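Local structure of OBody AM3L15 (Pyrobaculum aerophilum, 4GN5) at residues A[7-12]-A[41-46]; A[37-42]-A[50-55]; A[75-80]-A[102-107]; A[81-86]-A[95-100]. The protein is an OB-fold protein, probably an engineered binder that grips a partner protein with one outer face of its beta barrel. One frame throughout, in Å; residues are numbered along the deposited sequence. Where two conformers were deposited one is given.

Interaction 1: A[7-12]-A[41-46]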
loop_
_atom_site.group_PDB
_atom_site.type_symbol
_atom_site.label_atom_id
_atom_site.label_comp_id
_atom_site.label_asym_id
_atom_site.label_seq_id
_atom_site.Cartn_x
_atom_site.Cartn_y
_atom_site.Cartn_z
ATOM N N HIS A 7 -6.609 -8.721 22.571
ATOM C CA HIS A 7 -7.165 -7.378 22.514
ATOM C C HIS A 7 -8.269 -7.253 21.496
ATOM O O HIS A 7 -8.235 -7.888 20.487
ATOM C CB HIS A 7 -6.108 -6.375 22.096
ATOM C CG HIS A 7 -5.013 -6.200 23.083
ATOM N ND1 HIS A 7 -3.993 -7.105 23.222
ATOM C CD2 HIS A 7 -4.778 -5.221 23.978
ATOM C CE1 HIS A 7 -3.176 -6.687 24.164
ATOM N NE2 HIS A 7 -3.629 -5.546 24.635
ATOM N N TRP A 8 -9.214 -6.383 21.785
ATOM C CA TRP A 8 -10.212 -5.952 20.834
ATOM C C TRP A 8 -9.538 -4.950 19.904
ATOM O O TRP A 8 -8.661 -4.225 20.325
ATOM C CB TRP A 8 -11.376 -5.278 21.550
ATOM C CG TRP A 8 -12.245 -6.209 22.341
ATOM C CD1 TRP A 8 -12.111 -6.527 23.643
ATOM C CD2 TRP A 8 -13.379 -6.927 21.869
ATOM N NE1 TRP A 8 -13.089 -7.397 24.024
ATOM C CE2 TRP A 8 -13.880 -7.665 22.948
ATOM C CE3 TRP A 8 -14.022 -7.019 20.640
ATOM C CZ2 TRP A 8 -14.982 -8.477 22.833
ATOM C CZ3 TRP A 8 -15.120 -7.818 20.531
ATOM C CH2 TRP A 8 -15.589 -8.542 21.621
ATOM N N THR A 9 -9.951 -4.913 18.648
ATOM C CA THR A 9 -9.324 -4.024 17.688
ATOM C C THR A 9 -9.353 -2.572 18.160
ATOM O O THR A 9 -8.403 -1.871 17.980
ATOM C CB THR A 9 -9.920 -4.174 16.283
ATOM O OG1 THR A 9 -11.265 -3.739 16.291
ATOM C CG2 THR A 9 -9.865 -5.585 15.837
ATOM N N ALA A 10 -10.438 -2.143 18.774
ATOM C CA ALA A 10 -10.524 -0.779 19.351
ATOM C C ALA A 10 -9.494 -0.549 20.517
ATOM O O ALA A 10 -9.240 0.586 20.886
ATOM C CB ALA A 10 -11.951 -0.451 19.851
ATOM N N GLU A 11 -8.974 -1.630 21.119
ATOM C CA GLU A 11 -7.925 -1.516 22.157
ATOM C C GLU A 11 -6.514 -1.417 21.570
ATOM O O GLU A 11 -5.578 -1.269 22.326
ATOM C CB GLU A 11 -7.979 -2.678 23.175
ATOM C CG GLU A 11 -9.270 -2.614 24.043
ATOM C CD GLU A 11 -9.473 -3.829 24.898
ATOM O OE1 GLU A 11 -9.158 -4.985 24.469
ATOM O OE2 GLU A 11 -9.955 -3.603 26.032
ATOM N N ILE A 12 -6.359 -1.511 20.254
ATOM C CA ILE A 12 -5.058 -1.313 19.651
ATOM C C ILE A 12 -4.787 0.196 19.567
ATOM O O ILE A 12 -5.289 0.867 18.684
ATOM C CB ILE A 12 -4.903 -2.033 18.290
ATOM C CG1 ILE A 12 -5.270 -3.529 18.417
ATOM C CG2 ILE A 12 -3.398 -1.894 17.780
ATOM C CD1 ILE A 12 -4.420 -4.308 19.521
ATOM N N VAL A 41 -8.625 -5.462 10.144
ATOM C CA VAL A 41 -9.422 -6.428 10.955
ATOM C C VAL A 41 -10.430 -5.677 11.776
ATOM O O VAL A 41 -10.093 -4.696 12.451
ATOM C CB VAL A 41 -8.530 -7.266 11.962
ATOM C CG1 VAL A 41 -9.371 -8.304 12.774
ATOM C CG2 VAL A 41 -7.490 -7.988 11.185
ATOM N N SER A 42 -11.670 -6.166 11.742
ATOM C CA SER A 42 -12.695 -5.623 12.594
ATOM C C SER A 42 -13.254 -6.752 13.431
ATOM O O SER A 42 -13.289 -7.897 12.986
ATOM C CB SER A 42 -13.808 -4.966 11.764
ATOM O OG SER A 42 -13.269 -3.829 11.076
ATOM N N ASP A 43 -13.656 -6.406 14.657
ATOM C CA ASP A 43 -14.394 -7.337 15.476
ATOM C C ASP A 43 -15.690 -6.793 16.089
ATOM O O ASP A 43 -16.361 -7.488 16.874
ATOM C CB ASP A 43 -13.485 -7.863 16.573
ATOM C CG ASP A 43 -12.850 -6.755 17.383
ATOM O OD1 ASP A 43 -13.221 -5.553 17.286
ATOM O OD2 ASP A 43 -11.972 -7.140 18.145
ATOM N N ARG A 44 -16.037 -5.571 15.726
ATOM C CA ARG A 44 -17.248 -4.966 16.227
ATOM C C ARG A 44 -17.947 -4.308 15.033
ATOM O O ARG A 44 -17.277 -3.680 14.174
ATOM C CB ARG A 44 -16.874 -3.946 17.301
ATOM C CG ARG A 44 -18.060 -3.351 17.953
ATOM C CD ARG A 44 -17.719 -2.440 19.096
ATOM N NE ARG A 44 -18.979 -1.822 19.518
ATOM C CZ ARG A 44 -19.226 -0.515 19.520
ATOM N NH1 ARG A 44 -20.421 -0.089 19.928
ATOM N NH2 ARG A 44 -18.259 0.374 19.171
ATOM N N GLU A 45 -19.269 -4.459 14.935
ATOM C CA GLU A 45 -19.976 -3.847 13.814
ATOM C C GLU A 45 -19.881 -2.307 13.847
ATOM O O GLU A 45 -20.139 -1.713 14.904
ATOM C CB GLU A 45 -21.461 -4.248 13.801
ATOM C CG GLU A 45 -21.696 -5.771 13.810
ATOM C CD GLU A 45 -21.173 -6.465 12.568
ATOM O OE1 GLU A 45 -20.775 -7.643 12.725
ATOM O OE2 GLU A 45 -21.172 -5.871 11.457
ATOM N N GLY A 46 -19.530 -1.683 12.712
ATOM C CA GLY A 46 -19.266 -0.207 12.623
ATOM C C GLY A 46 -18.127 0.253 13.553
ATOM O O GLY A 46 -18.077 1.402 13.992
HETATM O O HOH W 1 -9.368 -8.682 18.088
HETATM O O HOH W 2 -13.046 -3.451 19.108
#
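Val-41, near the end of strand 36-42, starts the contact with plain packing: its CG1 meets the methyl CG2 of Thr-9 at 4.1 Å. The same methyl lies 3.5 Å from the backbone O of Val-41. Ser-42 turns its side chain away, and its OG bonds to Ala-48 O. Asp-43, the first residue beyond the strand, carries the polar part. Its CG sits in the crowded position between backbone N and carbonyl carbon (chi1 54°), which sends the carboxylate tip to tip toward Thr-9. There the two oxygens divide the work. OD2 accepts the backbone N-H of Thr-9 (N to OD2 3.0 Å, 162°), while OD1 accepts the hydroxyl OG1 of Thr-9 at 2.8 Å. Both donors approach from above the carboxylate plane, so the group is gripped at two points and its rotation is fixed. One water donates to OD1 and accepts the N-H of Ala-10; another lies within hydrogen-bonding distance of both OD2 and His-7 O. The Trp-8 ring crosses the carboxylate obliquely, planes 62° apart, its CE3 3.2 Å from OD2, and Lys-5, in cation-pi contact with Trp-8, makes a weak, long ion pair with the same oxygen. A strand-end carboxylate thus takes the first N-H of the 3-10 turn 9-11 directly and the second, that of Ala-10, through a water, tying the N-terminal arm to the OB barrel.

Interaction 2: A[37-42]-A[50-55]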
loop_
_atom_site.group_PDB
_atom_site.type_symbol
_atom_site.label_atom_id
_atom_site.label_comp_id
_atom_site.label_asym_id
_atom_site.label_seq_id
_atom_site.Cartn_x
_atom_site.Cartn_y
_atom_site.Cartn_z
ATOM N N LYS A 37 1.249 -4.948 1.460
ATOM C CA LYS A 37 -0.088 -5.482 1.446
ATOM C C LYS A 37 -0.682 -5.225 2.832
ATOM O O LYS A 37 -0.005 -5.389 3.789
ATOM C CB LYS A 37 -0.001 -6.964 1.125
ATOM C CG LYS A 37 0.892 -7.285 -0.056
ATOM C CD LYS A 37 0.643 -8.654 -0.595
ATOM C CE LYS A 37 1.390 -8.895 -1.905
ATOM N NZ LYS A 37 0.830 -9.887 -2.849
ATOM N N ILE A 38 -1.927 -4.803 2.917
ATOM C CA ILE A 38 -2.537 -4.419 4.189
ATOM C C ILE A 38 -3.855 -5.164 4.332
ATOM O O ILE A 38 -4.660 -5.187 3.413
ATOM C CB ILE A 38 -2.769 -2.891 4.259
ATOM C CG1 ILE A 38 -1.445 -2.132 4.021
ATOM C CG2 ILE A 38 -3.383 -2.497 5.600
ATOM C CD1 ILE A 38 -1.635 -0.597 3.562
ATOM N N VAL A 39 -4.050 -5.814 5.473
ATOM C CA VAL A 39 -5.323 -6.397 5.818
ATOM C C VAL A 39 -5.810 -5.639 7.073
ATOM O O VAL A 39 -5.048 -5.468 8.066
ATOM C CB VAL A 39 -5.238 -7.951 6.012
ATOM C CG1 VAL A 39 -4.019 -8.319 6.750
ATOM C CG2 VAL A 39 -6.490 -8.526 6.789
ATOM N N LYS A 40 -7.054 -5.150 7.003
ATOM C CA LYS A 40 -7.670 -4.454 8.123
ATOM C C LYS A 40 -8.662 -5.407 8.813
ATOM O O LYS A 40 -9.430 -6.067 8.126
ATOM C CB LYS A 40 -8.377 -3.217 7.615
ATOM C CG LYS A 40 -7.498 -2.323 6.789
ATOM C CD LYS A 40 -8.178 -0.941 6.650
ATOM C CE LYS A 40 -7.276 -0.158 5.708
ATOM N NZ LYS A 40 -7.716 1.245 5.671
ATOM N N VAL A 41 -8.625 -5.462 10.144
ATOM C CA VAL A 41 -9.422 -6.428 10.955
ATOM C C VAL A 41 -10.430 -5.677 11.776
ATOM O O VAL A 41 -10.093 -4.696 12.451
ATOM C CB VAL A 41 -8.530 -7.266 11.962
ATOM C CG1 VAL A 41 -9.371 -8.304 12.774
ATOM C CG2 VAL A 41 -7.490 -7.988 11.185
ATOM N N SER A 42 -11.670 -6.166 11.742
ATOM C CA SER A 42 -12.695 -5.623 12.594
ATOM C C SER A 42 -13.254 -6.752 13.431
ATOM O O SER A 42 -13.289 -7.897 12.986
ATOM C CB SER A 42 -13.808 -4.966 11.764
ATOM O OG SER A 42 -13.269 -3.829 11.076
ATOM N N VAL A 50 -8.412 -2.242 12.194
ATOM C CA VAL A 50 -7.001 -2.005 12.525
ATOM C C VAL A 50 -6.120 -2.548 11.397
ATOM O O VAL A 50 -6.310 -3.692 10.942
ATOM C CB VAL A 50 -6.664 -2.611 13.875
ATOM C CG1 VAL A 50 -6.799 -4.128 13.849
ATOM C CG2 VAL A 50 -5.281 -2.190 14.303
ATOM N N PRO A 51 -5.136 -1.753 10.943
ATOM C CA PRO A 51 -4.424 -2.217 9.752
ATOM C C PRO A 51 -3.205 -3.052 10.080
ATOM O O PRO A 51 -2.385 -2.670 10.938
ATOM C CB PRO A 51 -4.033 -0.925 9.057
ATOM C CG PRO A 51 -3.772 0.096 10.265
ATOM C CD PRO A 51 -4.912 -0.319 11.233
ATOM N N VAL A 52 -3.094 -4.186 9.408
ATOM C CA VAL A 52 -2.021 -5.134 9.640
ATOM C C VAL A 52 -1.170 -4.988 8.378
ATOM O O VAL A 52 -1.638 -5.337 7.277
ATOM C CB VAL A 52 -2.593 -6.561 9.717
ATOM C CG1 VAL A 52 -1.503 -7.661 9.728
ATOM C CG2 VAL A 52 -3.548 -6.739 10.903
ATOM N N TYR A 53 0.043 -4.452 8.528
ATOM C CA TYR A 53 0.952 -4.235 7.391
ATOM C C TYR A 53 1.919 -5.387 7.135
ATOM O O TYR A 53 2.656 -5.764 8.021
ATOM C CB TYR A 53 1.811 -2.973 7.615
ATOM C CG TYR A 53 1.081 -1.657 7.333
ATOM C CD1 TYR A 53 0.080 -1.178 8.195
ATOM C CD2 TYR A 53 1.463 -0.853 6.228
ATOM C CE1 TYR A 53 -0.574 0.080 7.920
ATOM C CE2 TYR A 53 0.821 0.399 5.979
ATOM C CZ TYR A 53 -0.174 0.835 6.838
ATOM O OH TYR A 53 -0.786 2.034 6.554
ATOM N N LEU A 54 1.919 -5.919 5.933
ATOM C CA LEU A 54 2.960 -6.828 5.466
ATOM C C LEU A 54 3.869 -6.032 4.494
ATOM O O LEU A 54 3.392 -5.619 3.452
ATOM C CB LEU A 54 2.285 -7.986 4.709
ATOM C CG LEU A 54 1.493 -8.898 5.629
ATOM C CD1 LEU A 54 0.084 -8.401 6.024
ATOM C CD2 LEU A 54 1.447 -10.223 5.002
ATOM N N GLU A 55 5.149 -5.935 4.784
ATOM C CA GLU A 55 6.031 -5.100 3.971
ATOM C C GLU A 55 7.226 -5.912 3.613
ATOM O O GLU A 55 7.887 -6.454 4.508
ATOM C CB GLU A 55 6.491 -3.886 4.775
ATOM C CG GLU A 55 5.450 -2.865 4.876
ATOM C CD GLU A 55 6.008 -1.561 5.371
ATOM O OE1 GLU A 55 5.966 -1.304 6.563
ATOM O OE2 GLU A 55 6.503 -0.769 4.571
#
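Strands 36-42 and 50-55 form a beta hairpin; 36-42 is the central strand of a three-stranded antiparallel sheet, with 26-32 on its other edge. Hydrogen-bonded pairs Lys-37 with Leu-54, Val-39 with Val-52 and Val-41 with Val-50 alternate with the non-hydrogen-bonded pairs Ile-38 with Tyr-53 and Lys-40 with Pro-51. The shortest bond runs from Val-52 N to Val-39 O, 2.7 Å, with the donor above the carbonyl plane. Leu-54 N meets Lys-37 O (2.9 Å) nearly along the C=O axis. At the non-hydrogen-bonded pairs, CA-H...O contacts run from Ile-38 to Val-52 O and from Lys-40 to Val-50 O.

One face is mostly aliphatic. Val-39 holds CG1 in the crowded position (chi1 42°), which lays it beside Val-52, 3.7 Å from CB, and within 4.2 Å of Leu-54 CD1; Val-41 CG2 crosses Val-52 CG2 obliquely. Helix 61-67 packs against Leu-54 here; Lys-37 lies on Phe-64 and Phe-67 of that helix, and its NZ forms a salt bridge with Asp-32.

The other face carries Ile-38 and Tyr-53, side by side and pointing the same way. CG1 of Ile-38 lies over the tyrosine ring in a CH-pi contact, 4.0 Å from the centroid, and CD1 continues outward to CE2 at 3.6 Å; CG2 rests on Pro-51 CB. Side chains of the other protein in the assembly pack on Ile-38, Lys-40 and Tyr-53, and Lys-40 NZ bonds to its backbone. This is the second-and-third-strand hairpin of the OB fold, whose outward face is the classical ligand-binding surface.

Interaction 3: A[75-80]-A[102-107]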
loop_
_atom_site.group_PDB
_atom_site.type_symbol
_atom_site.label_atom_id
_atom_site.label_comp_id
_atom_site.label_asym_id
_atom_site.label_seq_id
_atom_site.Cartn_x
_atom_site.Cartn_y
_atom_site.Cartn_z
ATOM N N VAL A 75 -12.754 -14.976 8.672
ATOM C CA VAL A 75 -12.538 -14.818 10.090
ATOM C C VAL A 75 -11.090 -15.245 10.282
ATOM O O VAL A 75 -10.677 -16.333 9.799
ATOM C CB VAL A 75 -13.507 -15.697 10.931
ATOM C CG1 VAL A 75 -13.197 -15.603 12.446
ATOM C CG2 VAL A 75 -14.932 -15.312 10.677
ATOM N N VAL A 76 -10.342 -14.396 10.980
ATOM C CA VAL A 76 -8.907 -14.543 11.172
ATOM C C VAL A 76 -8.479 -14.302 12.616
ATOM O O VAL A 76 -9.218 -13.705 13.402
ATOM C CB VAL A 76 -8.075 -13.600 10.257
ATOM C CG1 VAL A 76 -8.422 -13.840 8.822
ATOM C CG2 VAL A 76 -8.282 -12.071 10.651
ATOM N N VAL A 77 -7.280 -14.814 12.953
ATOM C CA VAL A 77 -6.581 -14.537 14.197
ATOM C C VAL A 77 -5.183 -14.161 13.730
ATOM O O VAL A 77 -4.546 -14.907 12.939
ATOM C CB VAL A 77 -6.554 -15.759 15.102
ATOM C CG1 VAL A 77 -5.629 -15.542 16.296
ATOM C CG2 VAL A 77 -7.973 -16.076 15.604
ATOM N N ILE A 78 -4.718 -12.999 14.182
ATOM C CA ILE A 78 -3.419 -12.454 13.707
ATOM C C ILE A 78 -2.622 -12.019 14.893
ATOM O O ILE A 78 -3.087 -11.233 15.735
ATOM C CB ILE A 78 -3.563 -11.254 12.765
ATOM C CG1 ILE A 78 -4.228 -11.709 11.449
ATOM C CG2 ILE A 78 -2.137 -10.617 12.470
ATOM C CD1 ILE A 78 -4.376 -10.553 10.367
ATOM N N LYS A 79 -1.423 -12.558 14.979
ATOM C CA LYS A 79 -0.499 -12.189 16.041
ATOM C C LYS A 79 0.541 -11.242 15.475
ATOM O O LYS A 79 1.065 -11.496 14.420
ATOM C CB LYS A 79 0.179 -13.431 16.641
ATOM C CG LYS A 79 1.038 -13.146 17.834
ATOM C CD LYS A 79 1.908 -14.317 18.150
ATOM C CE LYS A 79 1.188 -15.405 18.874
ATOM N NZ LYS A 79 2.040 -16.592 19.130
ATOM N N GLY A 80 0.822 -10.173 16.197
ATOM C CA GLY A 80 1.732 -9.172 15.628
ATOM C C GLY A 80 2.232 -8.176 16.641
ATOM O O GLY A 80 1.805 -8.210 17.794
ATOM N N TRP A 102 -3.662 -16.555 10.933
ATOM C CA TRP A 102 -4.432 -17.781 10.879
ATOM C C TRP A 102 -5.816 -17.579 10.260
ATOM O O TRP A 102 -6.501 -16.666 10.627
ATOM C CB TRP A 102 -4.593 -18.326 12.287
ATOM C CG TRP A 102 -3.356 -18.578 13.091
ATOM C CD1 TRP A 102 -2.681 -17.701 13.865
ATOM C CD2 TRP A 102 -2.703 -19.835 13.257
ATOM N NE1 TRP A 102 -1.633 -18.316 14.476
ATOM C CE2 TRP A 102 -1.629 -19.633 14.120
ATOM C CE3 TRP A 102 -2.928 -21.114 12.749
ATOM C CZ2 TRP A 102 -0.790 -20.653 14.491
ATOM C CZ3 TRP A 102 -2.105 -22.115 13.112
ATOM C CH2 TRP A 102 -1.040 -21.886 13.975
ATOM N N ILE A 103 -6.223 -18.413 9.333
ATOM C CA ILE A 103 -7.559 -18.312 8.815
ATOM C C ILE A 103 -8.492 -19.357 9.425
ATOM O O ILE A 103 -8.385 -20.540 9.134
ATOM C CB ILE A 103 -7.555 -18.405 7.317
ATOM C CG1 ILE A 103 -6.645 -17.319 6.760
ATOM C CG2 ILE A 103 -8.926 -18.252 6.792
ATOM C CD1 ILE A 103 -6.019 -17.624 5.510
ATOM N N LEU A 104 -9.409 -18.898 10.255
ATOM C CA LEU A 104 -10.347 -19.777 10.940
ATOM C C LEU A 104 -11.456 -20.289 10.026
ATOM O O LEU A 104 -11.694 -21.477 9.994
ATOM C CB LEU A 104 -10.947 -19.136 12.164
ATOM C CG LEU A 104 -10.055 -18.599 13.262
ATOM C CD1 LEU A 104 -10.676 -18.844 14.530
ATOM C CD2 LEU A 104 -8.709 -19.210 13.227
ATOM N N ASN A 105 -12.090 -19.388 9.320
ATOM C CA ASN A 105 -12.894 -19.771 8.230
ATOM C C ASN A 105 -12.950 -18.807 7.094
ATOM O O ASN A 105 -12.956 -17.605 7.269
ATOM C CB ASN A 105 -14.243 -20.375 8.614
ATOM C CG ASN A 105 -15.183 -19.405 9.198
ATOM O OD1 ASN A 105 -16.224 -19.128 8.635
ATOM N ND2 ASN A 105 -14.856 -18.913 10.338
ATOM N N LYS A 106 -12.909 -19.393 5.920
ATOM C CA LYS A 106 -13.050 -18.691 4.700
ATOM C C LYS A 106 -14.534 -18.397 4.492
ATOM O O LYS A 106 -15.334 -19.264 4.663
ATOM C CB LYS A 106 -12.517 -19.560 3.580
ATOM C CG LYS A 106 -11.040 -19.543 3.408
ATOM N N ALA A 107 -14.879 -17.174 4.116
ATOM C CA ALA A 107 -16.251 -16.775 3.856
ATOM C C ALA A 107 -16.807 -17.437 2.614
ATOM O O ALA A 107 -16.066 -17.745 1.680
ATOM C CB ALA A 107 -16.361 -15.272 3.725
#
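Leu-104 crosses obliquely over the side chains of strand 75-83, its CD1 and CD2 both about 4.0 Å from Val-77 CG2 and its CB 4.2 Å from Val-75 CG1. It can do so because it is the extra residue of a classic beta bulge: Leu-104 and Asn-105 both face Val-75. The carbonyl of Val-75 takes Leu-104 N at 2.9 Å, bent to 136°, and Asn-105 N more weakly at 3.4 Å; Val-75 N returns a straighter bond to Asn-105 O. The amide end of Asn-105 lies near Val-75 CB but is poorly ordered.

Beyond the bulge the antiparallel pairing is regular. Trp-102 N meets Val-77 O at 2.7 Å, nearly along the C=O axis, and that oxygen also lies in plane at the edge of the indole. NE1 of Trp-102 bonds to Glu-100, while Ser-2 and Pro-3 pack against its side chain. On the reverse face Val-76 CG1 meets Ile-103 CG1 loosely at 4.4 Å. Strand 20-24 pairs along the other edge of 75-83, packing Val-22 and Ala-24 against Val-77. An antiparallel pairing interrupted by a classic bulge here joins strand 75-83 to the last strand of the OB barrel.

Interaction 4: A[81-86]-A[95-100]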
loop_
_atom_site.group_PDB
_atom_site.type_symbol
_atom_site.label_atom_id
_atom_site.label_comp_id
_atom_site.label_asym_id
_atom_site.label_seq_id
_atom_site.Cartn_x
_atom_site.Cartn_y
_atom_site.Cartn_z
ATOM N N ILE A 81 3.162 -7.323 16.226
ATOM C CA ILE A 81 3.705 -6.266 17.078
ATOM C C ILE A 81 3.140 -4.889 16.748
ATOM O O ILE A 81 3.091 -4.521 15.618
ATOM C CB ILE A 81 5.251 -6.156 16.945
ATOM C CG1 ILE A 81 5.977 -7.467 17.266
ATOM C CG2 ILE A 81 5.741 -5.009 17.734
ATOM C CD1 ILE A 81 5.746 -7.963 18.562
ATOM N N VAL A 82 2.752 -4.116 17.756
ATOM C CA VAL A 82 2.195 -2.790 17.471
ATOM C C VAL A 82 3.311 -1.794 17.148
ATOM O O VAL A 82 4.304 -1.713 17.860
ATOM C CB VAL A 82 1.311 -2.266 18.662
ATOM C CG1 VAL A 82 0.812 -0.858 18.432
ATOM C CG2 VAL A 82 0.092 -3.237 18.916
ATOM N N GLU A 83 3.124 -1.018 16.095
ATOM C CA GLU A 83 4.075 0.056 15.788
ATOM C C GLU A 83 3.313 1.386 15.810
ATOM O O GLU A 83 2.290 1.527 15.187
ATOM C CB GLU A 83 4.769 -0.208 14.458
ATOM C CG GLU A 83 5.518 1.031 13.875
ATOM C CD GLU A 83 6.738 1.364 14.724
ATOM O OE1 GLU A 83 7.424 0.387 15.165
ATOM O OE2 GLU A 83 6.979 2.567 14.988
ATOM N N ALA A 84 3.792 2.359 16.559
ATOM C CA ALA A 84 3.060 3.616 16.584
ATOM C C ALA A 84 4.033 4.802 16.569
ATOM O O ALA A 84 3.671 5.929 16.855
ATOM C CB ALA A 84 2.108 3.643 17.814
ATOM N N GLY A 85 5.280 4.534 16.182
ATOM C CA GLY A 85 6.256 5.605 16.029
ATOM C C GLY A 85 5.869 6.593 14.924
ATOM O O GLY A 85 5.477 6.207 13.805
ATOM N N TRP A 86 6.013 7.866 15.227
ATOM C CA TRP A 86 5.814 8.910 14.253
ATOM C C TRP A 86 6.656 8.561 12.996
ATOM O O TRP A 86 7.847 8.271 13.134
ATOM C CB TRP A 86 6.197 10.238 14.916
ATOM C CG TRP A 86 5.500 11.280 14.270
ATOM C CD1 TRP A 86 4.155 11.702 14.495
ATOM C CD2 TRP A 86 5.944 11.949 13.135
ATOM N NE1 TRP A 86 3.822 12.656 13.555
ATOM C CE2 TRP A 86 4.912 12.835 12.728
ATOM C CE3 TRP A 86 7.152 11.947 12.435
ATOM C CZ2 TRP A 86 5.072 13.679 11.673
ATOM C CZ3 TRP A 86 7.300 12.774 11.468
ATOM C CH2 TRP A 86 6.290 13.651 11.070
ATOM N N GLU A 95 -0.180 0.592 13.596
ATOM C CA GLU A 95 0.043 -0.414 12.552
ATOM C C GLU A 95 0.376 -1.685 13.324
ATOM O O GLU A 95 0.947 -1.612 14.417
ATOM C CB GLU A 95 1.295 -0.048 11.691
ATOM C CG GLU A 95 1.198 1.392 11.092
ATOM C CD GLU A 95 2.387 1.771 10.194
ATOM O OE1 GLU A 95 2.244 2.681 9.374
ATOM O OE2 GLU A 95 3.472 1.201 10.353
ATOM N N ILE A 96 0.020 -2.844 12.769
ATOM C CA ILE A 96 0.390 -4.136 13.349
ATOM C C ILE A 96 1.262 -4.817 12.300
ATOM O O ILE A 96 0.844 -4.968 11.135
ATOM C CB ILE A 96 -0.844 -5.032 13.742
ATOM C CG1 ILE A 96 -1.603 -4.426 14.945
ATOM C CG2 ILE A 96 -0.352 -6.459 14.050
ATOM C CD1 ILE A 96 -2.997 -4.992 15.252
ATOM N N PHE A 97 2.476 -5.176 12.710
ATOM C CA PHE A 97 3.333 -6.032 11.913
ATOM C C PHE A 97 3.229 -7.499 12.352
ATOM O O PHE A 97 3.679 -7.869 13.453
ATOM C CB PHE A 97 4.800 -5.474 11.868
ATOM C CG PHE A 97 4.925 -4.231 11.048
ATOM C CD1 PHE A 97 5.213 -4.303 9.674
ATOM C CD2 PHE A 97 4.690 -2.980 11.598
ATOM C CE1 PHE A 97 5.298 -3.200 8.907
ATOM C CE2 PHE A 97 4.779 -1.833 10.822
ATOM C CZ PHE A 97 5.094 -1.922 9.469
ATOM N N PRO A 98 2.607 -8.348 11.493
ATOM C CA PRO A 98 2.272 -9.690 11.902
ATOM C C PRO A 98 3.459 -10.659 11.926
ATOM O O PRO A 98 4.384 -10.570 11.105
ATOM C CB PRO A 98 1.275 -10.140 10.832
ATOM C CG PRO A 98 1.751 -9.462 9.591
ATOM C CD PRO A 98 2.245 -8.096 10.082
ATOM N N SER A 99 3.370 -11.608 12.846
ATOM C CA SER A 99 4.201 -12.788 12.788
ATOM C C SER A 99 3.377 -14.047 12.488
ATOM O O SER A 99 3.917 -15.038 11.965
ATOM C CB SER A 99 4.951 -12.946 14.089
ATOM O OG SER A 99 4.049 -13.253 15.110
ATOM N N GLU A 100 2.090 -14.038 12.819
ATOM C CA GLU A 100 1.228 -15.173 12.449
ATOM C C GLU A 100 -0.097 -14.681 11.885
ATOM O O GLU A 100 -0.691 -13.746 12.423
ATOM C CB GLU A 100 0.953 -16.093 13.617
ATOM C CG GLU A 100 2.167 -16.531 14.384
ATOM C CD GLU A 100 1.821 -17.183 15.719
ATOM O OE1 GLU A 100 0.642 -17.537 15.961
ATOM O OE2 GLU A 100 2.753 -17.358 16.537
#
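This is an antiparallel hairpin pairing, partly buried, between the far end of strand 75-83 and strand 95-98 in the four-stranded sheet of the barrel. Four backbone bonds hold it: Ile-81 and Phe-97 exchange two, as do Glu-83 and Glu-95. The straightest runs from Glu-83 N to Glu-95 O (2.8 Å, 174°), its donor in the carbonyl plane; the return bond from Glu-95 N to Glu-83 O is more bent.

Val-82 and Ile-96 form the non-hydrogen-bonded pair between them. Their side chains share the inward face but barely meet, CG2 to CG1 at 4.5 Å, and both also pack on Val-21. On the outward face the edge of the Phe-97 ring takes Glu-83 CB at 4.0 Å from CE2. Glu-83 leaves with CG anti to its backbone N and then bends at chi2 (69°), which folds its carboxylate back so that OE2 accepts Gly-85 N at 2.9 Å from above the carboxylate plane. Glu-95 stays extended. The two side chains lie side by side with carboxylate planes 69° apart, their OE2 atoms 6.0 Å from each other, so like charge probably accumulates here. A basic side chain of the other protein in the assembly pairs with Glu-95 OE1, and a basic side chain of that protein also packs on Phe-97. With the chain turning a corner at Ser-99, the pairing matches the hairpin of the fourth and fifth strands of an OB fold.

How the interactions relate
Interaction 2 is the deepest, near the chain's centre, while the other three are only partly buried. Interactions 2, 3 and 4 are backbone pairings of barrel strands; interaction 1 relies instead on one carboxylate and two waters, and adds the N-terminal arm to the strand that interaction 2 uses. Strand 75-83 serves both interactions 3 and 4, on opposite sides of the chain's centre, pairing with 95-98 in interaction 4 and with 100-103, the next strand, in interaction 3. Ile-78 packs on valines of interaction 2, filling the shared interior, and probable backbone hydrogen bonds between Ile-96 and both Pro-51 and Tyr-53 join the sheets. Interactions 2 and 4 alone meet the partner protein.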